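Local coordinates for protein MTH169 (Methanobacterium thermoautotrophicum, PDB 1GTD) that belongs to the PurS-like family of small alpha/beta proteins and assembles from four copies of one short chain, at residues 2-10 against 38-49. Numbering follows the deposited sequence.
Sequences KFMVEVRIR and DTTDVITFTMDE
Val5 and Phe45, a hydrogen-bonded antiparallel pair, lay their side chains side by side: Val5 CB sits over one face of the Phe45 ring, 4.0 Å from its centroid and displaced toward the rim. With CG of Phe45 between its backbone N and carbonyl carbon (chi1 61°), the ring leans back over the valine. Farther along the same face, the ends of Ile9 and Ile43 meet obliquely, CD1 to CD1 at 3.9 Å, and helix 59-67 packs over this apolar row. In the antiparallel sheet strand 3-11 lies between 37-47 and 73-81, and a second subunit continues the sheet beyond 37-47. Bonds are straight from Ile9 and Asp41 to Val7 and Ile43, where Val7 N reaches Ile43 O at 2.7 Å (N-H...O 175°); they bend toward Phe3 and Met47, and Met47 N to Phe3 O is weak. On the other face Val42 touches two charged side chains. Its CG2 lies over the centre of the Arg8 guanidinium, 3.8 Å from CZ, while CG1 meets Glu6 OE2 at 3.3 Å. Beyond them Arg10 crosses Asp38 at about a right angle; a long salt bridge, NH1 to OD1 3.9 Å, joins their nearly parallel planar groups through charge alone.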
# COMPACT_ATOMS: atom_id res chain seq x y z
N LYS B 2 -6.47 -17.52 -21.74
CA LYS B 2 -7.66 -18.43 -21.72
C LYS B 2 -8.68 -17.93 -20.69
O LYS B 2 -9.83 -17.69 -21.02
CB LYS B 2 -7.23 -19.86 -21.39
CG LYS B 2 -8.18 -20.95 -21.86
CD LYS B 2 -7.84 -22.29 -21.19
CE LYS B 2 -8.68 -23.46 -21.72
NZ LYS B 2 -8.15 -23.99 -23.01
N PHE B 3 -8.24 -17.79 -19.44
CA PHE B 3 -9.12 -17.32 -18.37
C PHE B 3 -8.73 -15.98 -17.79
O PHE B 3 -7.60 -15.78 -17.36
CB PHE B 3 -9.19 -18.34 -17.23
CG PHE B 3 -9.93 -19.59 -17.56
CD1 PHE B 3 -9.28 -20.68 -18.13
CD2 PHE B 3 -11.31 -19.68 -17.33
CE1 PHE B 3 -9.97 -21.84 -18.46
CE2 PHE B 3 -12.01 -20.84 -17.66
CZ PHE B 3 -11.35 -21.92 -18.22
N MSE B 4 -9.68 -15.06 -17.77
CA MSE B 4 -9.48 -13.73 -17.23
C MSE B 4 -9.98 -13.74 -15.77
O MSE B 4 -11.18 -13.88 -15.52
CB MSE B 4 -10.26 -12.73 -18.07
CG MSE B 4 -9.89 -11.29 -17.87
SE MSE B 4 -10.19 -10.22 -19.48
CE MSE B 4 -12.09 -9.81 -19.24
N VAL B 5 -9.06 -13.60 -14.83
CA VAL B 5 -9.40 -13.63 -13.41
C VAL B 5 -9.38 -12.28 -12.72
O VAL B 5 -8.51 -11.45 -12.98
CB VAL B 5 -8.43 -14.57 -12.63
CG1 VAL B 5 -8.93 -14.78 -11.21
CG2 VAL B 5 -8.28 -15.89 -13.37
N GLU B 6 -10.34 -12.05 -11.83
CA GLU B 6 -10.40 -10.81 -11.06
C GLU B 6 -10.71 -11.11 -9.60
O GLU B 6 -11.76 -11.68 -9.28
CB GLU B 6 -11.46 -9.85 -11.59
CG GLU B 6 -11.56 -8.59 -10.72
CD GLU B 6 -12.61 -7.60 -11.20
OE1 GLU B 6 -13.79 -7.99 -11.32
OE2 GLU B 6 -12.25 -6.42 -11.43
N VAL B 7 -9.79 -10.72 -8.71
CA VAL B 7 -9.98 -10.93 -7.28
C VAL B 7 -10.12 -9.59 -6.56
O VAL B 7 -9.20 -8.76 -6.59
CB VAL B 7 -8.80 -11.70 -6.65
CG1 VAL B 7 -9.11 -12.02 -5.21
CG2 VAL B 7 -8.55 -12.97 -7.42
N ARG B 8 -11.27 -9.38 -5.93
CA ARG B 8 -11.52 -8.14 -5.19
C ARG B 8 -11.39 -8.44 -3.71
O ARG B 8 -12.00 -9.37 -3.20
CB ARG B 8 -12.90 -7.61 -5.54
CG ARG B 8 -13.10 -7.44 -7.04
CD ARG B 8 -14.44 -6.85 -7.38
NE ARG B 8 -14.53 -5.46 -6.93
CZ ARG B 8 -14.42 -4.40 -7.73
NH1 ARG B 8 -14.21 -4.56 -9.03
NH2 ARG B 8 -14.52 -3.17 -7.21
N ILE B 9 -10.57 -7.66 -3.02
CA ILE B 9 -10.31 -7.87 -1.60
C ILE B 9 -10.65 -6.65 -0.74
O ILE B 9 -10.19 -5.54 -1.00
CB ILE B 9 -8.83 -8.23 -1.41
CG1 ILE B 9 -8.48 -9.36 -2.38
CG2 ILE B 9 -8.57 -8.70 0.01
CD1 ILE B 9 -7.01 -9.70 -2.45
N ARG B 10 -11.45 -6.87 0.30
CA ARG B 10 -11.85 -5.78 1.18
C ARG B 10 -12.02 -6.25 2.63
O ARG B 10 -12.64 -7.28 2.89
CB ARG B 10 -13.13 -5.14 0.67
CG ARG B 10 -13.55 -3.89 1.41
CD ARG B 10 -14.74 -3.24 0.73
NE ARG B 10 -15.84 -4.18 0.58
CZ ARG B 10 -16.98 -3.91 -0.05
NH1 ARG B 10 -17.17 -2.71 -0.60
NH2 ARG B 10 -17.93 -4.83 -0.14
N ASP B 38 -14.11 3.84 2.24
CA ASP B 38 -13.80 2.42 2.17
C ASP B 38 -12.79 2.20 1.04
O ASP B 38 -12.72 2.98 0.08
CB ASP B 38 -15.09 1.66 1.88
CG ASP B 38 -15.13 0.29 2.50
OD1 ASP B 38 -16.17 -0.40 2.34
OD2 ASP B 38 -14.13 -0.09 3.15
N THR B 39 -12.01 1.12 1.15
CA THR B 39 -10.99 0.80 0.16
C THR B 39 -11.05 -0.66 -0.29
O THR B 39 -11.21 -1.56 0.53
CB THR B 39 -9.57 1.09 0.74
OG1 THR B 39 -9.13 2.40 0.35
CG2 THR B 39 -8.56 0.03 0.30
N THR B 40 -10.93 -0.89 -1.59
CA THR B 40 -10.96 -2.24 -2.13
C THR B 40 -9.74 -2.41 -3.01
O THR B 40 -9.34 -1.48 -3.72
CB THR B 40 -12.21 -2.48 -3.00
OG1 THR B 40 -13.39 -2.17 -2.24
CG2 THR B 40 -12.26 -3.94 -3.43
N ASP B 41 -9.15 -3.59 -2.97
CA ASP B 41 -7.98 -3.87 -3.79
C ASP B 41 -8.41 -4.88 -4.82
O ASP B 41 -9.00 -5.90 -4.49
CB ASP B 41 -6.86 -4.45 -2.93
CG ASP B 41 -6.46 -3.52 -1.82
OD1 ASP B 41 -6.69 -3.87 -0.64
OD2 ASP B 41 -5.93 -2.43 -2.13
N VAL B 42 -8.12 -4.59 -6.08
CA VAL B 42 -8.52 -5.51 -7.13
C VAL B 42 -7.30 -6.02 -7.88
O VAL B 42 -6.49 -5.25 -8.38
CB VAL B 42 -9.49 -4.84 -8.11
CG1 VAL B 42 -10.03 -5.88 -9.09
CG2 VAL B 42 -10.61 -4.17 -7.33
N ILE B 43 -7.19 -7.34 -7.94
CA ILE B 43 -6.09 -7.99 -8.63
C ILE B 43 -6.69 -8.70 -9.82
O ILE B 43 -7.65 -9.45 -9.67
CB ILE B 43 -5.41 -9.02 -7.75
CG1 ILE B 43 -5.05 -8.37 -6.41
CG2 ILE B 43 -4.18 -9.56 -8.45
CD1 ILE B 43 -4.46 -9.33 -5.41
N THR B 44 -6.14 -8.46 -11.01
CA THR B 44 -6.63 -9.11 -12.22
C THR B 44 -5.45 -9.82 -12.89
O THR B 44 -4.31 -9.42 -12.72
CB THR B 44 -7.22 -8.08 -13.21
OG1 THR B 44 -7.99 -7.09 -12.49
CG2 THR B 44 -8.15 -8.78 -14.17
N PHE B 45 -5.73 -10.88 -13.64
CA PHE B 45 -4.67 -11.62 -14.32
C PHE B 45 -5.19 -12.78 -15.15
O PHE B 45 -6.20 -13.41 -14.82
CB PHE B 45 -3.63 -12.12 -13.31
CG PHE B 45 -4.18 -13.07 -12.28
CD1 PHE B 45 -4.27 -14.44 -12.54
CD2 PHE B 45 -4.62 -12.60 -11.04
CE1 PHE B 45 -4.79 -15.31 -11.59
CE2 PHE B 45 -5.16 -13.47 -10.08
CZ PHE B 45 -5.24 -14.83 -10.36
N THR B 46 -4.48 -13.05 -16.23
CA THR B 46 -4.82 -14.13 -17.14
C THR B 46 -4.23 -15.46 -16.68
O THR B 46 -3.24 -15.48 -15.94
CB THR B 46 -4.33 -13.77 -18.55
OG1 THR B 46 -5.16 -12.73 -19.08
CG2 THR B 46 -4.37 -14.98 -19.48
N MSE B 47 -4.82 -16.56 -17.13
CA MSE B 47 -4.35 -17.88 -16.74
C MSE B 47 -4.89 -19.00 -17.63
O MSE B 47 -6.09 -19.25 -17.65
CB MSE B 47 -4.74 -18.11 -15.28
CG MSE B 47 -4.43 -19.47 -14.70
SE MSE B 47 -4.92 -19.45 -12.81
CE MSE B 47 -3.17 -19.68 -12.01
N ASP B 48 -4.00 -19.67 -18.36
CA ASP B 48 -4.41 -20.78 -19.22
C ASP B 48 -4.58 -22.03 -18.36
O ASP B 48 -3.64 -22.47 -17.69
CB ASP B 48 -3.34 -21.08 -20.28
CG ASP B 48 -3.22 -19.98 -21.32
OD1 ASP B 48 -4.27 -19.59 -21.88
OD2 ASP B 48 -2.08 -19.52 -21.58
N GLU B 49 -5.77 -22.62 -18.38
CA GLU B 49 -5.99 -23.81 -17.58
C GLU B 49 -6.89 -24.84 -18.26
O GLU B 49 -7.75 -24.48 -19.06
CB GLU B 49 -6.58 -23.44 -16.22
CG GLU B 49 -6.83 -24.64 -15.32
CD GLU B 49 -5.57 -25.44 -15.03
OE1 GLU B 49 -5.68 -26.60 -14.58
OE2 GLU B 49 -4.46 -24.90 -15.26